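Local coordinates for putative metal resistance protein (Proteus mirabilis, PDB 6C29) that forms the N-terminal periplasmic tandem immunoglobulin-fold part of ScsB, which primes the trimeric disulfide isomerase ScsC; the whole membrane protein is probably a protein-disulfide reductase, at residues 160-165 with 219-224. Residues are numbered along the deposited sequence; the frame is centred on the assembly and turned at random.
Sequences SDYRNS and AGDITG
Tyr-162 lies across the loop 219-224 and meets it in two ways, through its ring and through its hydroxyl. Its CG stands anti to the backbone N (chi1 178°), on a bond that points toward the loop. Ile-222 packs over one face of the ring, with CG1 3.4 Å from the ring centroid and almost on the ring normal, a CH-pi contact. The isoleucine chain then runs on to CD1, 3.5 Å from Tyr-162 CE1. At the far end of the ring, Tyr-162 OH donates a hydrogen bond of 2.8 Å to Gly-220 O, approaching at a tilt to the carbonyl plane; Tyr-162 OH also lies 3.3 Å from Ala-219 CB. Within the turn that follows the strand, Ser-165 OG adds a weak bond of 3.3 Å to Ala-219 O.

The loop owes part of its shape to Asp-221, whose carboxylate passes alongside the Tyr-162 ring with the two planes 18° apart. Its OD1 takes two bonds from Thr-223: the backbone N, which closes an Asx turn, comes from above the carboxylate plane, whereas Thr-223 OG1, 2.9 Å away, meets the syn lone pair. A water accepts from Tyr-162 N at 2.9 Å, donates to Asp-161 OD1 and reaches Thr-223 OG1 through a weak bond, spanning the strand and the loop. Asp-161 OD2 in turn forms a salt bridge with Arg-163 NE on the strand.

Val-211 of strand 204-213 and Ile-244 touch both Tyr-162 and Ile-222. The end of strand 155-163 and the turn after it are thus joined to the loop between strands 204-213 and 226-233, an example of how one aromatic side chain links strand and loop by ring face and hydroxyl together, here in the second of the tandem immunoglobulin-fold domains.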
loop_
_atom_site.group_PDB
_atom_site.type_symbol
_atom_site.label_atom_id
_atom_site.label_comp_id
_atom_site.label_asym_id
_atom_site.label_seq_id
_atom_site.Cartn_x
_atom_site.Cartn_y
_atom_site.Cartn_z
ATOM N N SER A 160 9.798 4.446 20.398
ATOM C CA SER A 160 10.552 3.358 19.815
ATOM C C SER A 160 12.006 3.405 20.222
ATOM O O SER A 160 12.542 4.443 20.644
ATOM C CB SER A 160 10.431 3.356 18.286
ATOM O OG SER A 160 10.987 4.534 17.733
ATOM N N ASP A 161 12.637 2.254 20.086
ATOM C CA ASP A 161 14.027 2.090 20.435
ATOM C C ASP A 161 14.625 1.055 19.516
ATOM O O ASP A 161 13.950 0.115 19.070
ATOM C CB ASP A 161 14.171 1.670 21.896
ATOM C CG ASP A 161 15.609 1.468 22.297
ATOM O OD1 ASP A 161 16.344 2.482 22.394
ATOM O OD2 ASP A 161 16.006 0.291 22.492
ATOM N N TYR A 162 15.902 1.214 19.225
ATOM C CA TYR A 162 16.609 0.258 18.395
ATOM C C TYR A 162 17.945 -0.094 18.977
ATOM O O TYR A 162 18.728 0.804 19.265
ATOM C CB TYR A 162 16.820 0.819 17.001
ATOM C CG TYR A 162 17.582 -0.096 16.081
ATOM C CD1 TYR A 162 16.970 -1.175 15.471
ATOM C CD2 TYR A 162 18.926 0.136 15.820
ATOM C CE1 TYR A 162 17.669 -2.002 14.630
ATOM C CE2 TYR A 162 19.631 -0.686 14.973
ATOM C CZ TYR A 162 19.002 -1.747 14.382
ATOM O OH TYR A 162 19.697 -2.558 13.521
ATOM N N ARG A 163 18.189 -1.390 19.156
ATOM C CA ARG A 163 19.469 -1.901 19.641
ATOM C C ARG A 163 19.552 -3.392 19.338
ATOM O O ARG A 163 18.520 -4.072 19.202
ATOM C CB ARG A 163 19.647 -1.637 21.131
ATOM C CG ARG A 163 18.636 -2.316 22.029
ATOM C CD ARG A 163 18.956 -2.007 23.485
ATOM N NE ARG A 163 18.665 -0.615 23.830
ATOM C CZ ARG A 163 19.291 0.076 24.783
ATOM N NH1 ARG A 163 20.268 -0.481 25.496
ATOM N NH2 ARG A 163 18.942 1.334 25.017
ATOM N N ASN A 164 20.778 -3.895 19.180
ATOM C CA ASN A 164 20.993 -5.309 18.886
ATOM C C ASN A 164 20.204 -5.785 17.653
ATOM O O ASN A 164 19.658 -6.883 17.650
ATOM C CB ASN A 164 20.624 -6.184 20.092
ATOM C CG ASN A 164 21.274 -5.715 21.387
ATOM O OD1 ASN A 164 20.607 -5.559 22.409
ATOM N ND2 ASN A 164 22.568 -5.456 21.338
ATOM N N SER A 165 20.145 -4.939 16.625
ATOM C CA SER A 165 19.435 -5.233 15.374
ATOM C C SER A 165 17.957 -5.574 15.581
ATOM O O SER A 165 17.383 -6.345 14.818
ATOM C CB SER A 165 20.112 -6.384 14.631
ATOM O OG SER A 165 21.469 -6.079 14.382
ATOM N N ALA A 219 21.671 -5.830 11.114
ATOM C CA ALA A 219 21.604 -4.495 10.550
ATOM C C ALA A 219 22.467 -3.530 11.327
ATOM O O ALA A 219 22.662 -3.683 12.534
ATOM C CB ALA A 219 20.170 -4.005 10.541
ATOM N N GLY A 220 22.946 -2.506 10.633
ATOM C CA GLY A 220 23.646 -1.406 11.265
ATOM C C GLY A 220 22.674 -0.537 12.039
ATOM O O GLY A 220 21.521 -0.911 12.235
ATOM N N ASP A 221 23.121 0.638 12.462
ATOM C CA ASP A 221 22.283 1.519 13.266
ATOM C C ASP A 221 21.272 2.242 12.392
ATOM O O ASP A 221 21.643 2.958 11.464
ATOM C CB ASP A 221 23.134 2.543 14.021
ATOM C CG ASP A 221 22.386 3.190 15.173
ATOM O OD1 ASP A 221 21.157 3.002 15.276
ATOM O OD2 ASP A 221 23.030 3.897 15.976
ATOM N N ILE A 222 19.992 2.022 12.672
ATOM C CA ILE A 222 18.929 2.729 11.963
ATOM C C ILE A 222 18.247 3.784 12.840
ATOM O O ILE A 222 17.229 4.344 12.443
ATOM C CB ILE A 222 17.857 1.757 11.440
ATOM C CG1 ILE A 222 17.282 0.921 12.590
ATOM C CG2 ILE A 222 18.447 0.901 10.331
ATOM C CD1 ILE A 222 16.085 0.045 12.203
ATOM N N THR A 223 18.799 4.060 14.017
ATOM C CA THR A 223 18.278 5.128 14.864
ATOM C C THR A 223 18.250 6.423 14.068
ATOM O O THR A 223 19.213 6.717 13.360
ATOM C CB THR A 223 19.124 5.291 16.145
ATOM O OG1 THR A 223 19.014 4.093 16.935
ATOM C CG2 THR A 223 18.637 6.443 16.964
ATOM N N GLY A 224 17.153 7.178 14.149
ATOM C CA GLY A 224 17.040 8.429 13.404
ATOM C C GLY A 224 16.418 8.287 12.022
ATOM O O GLY A 224 16.087 9.287 11.404
HETATM O O HOH W 1 16.847 3.954 19.549
#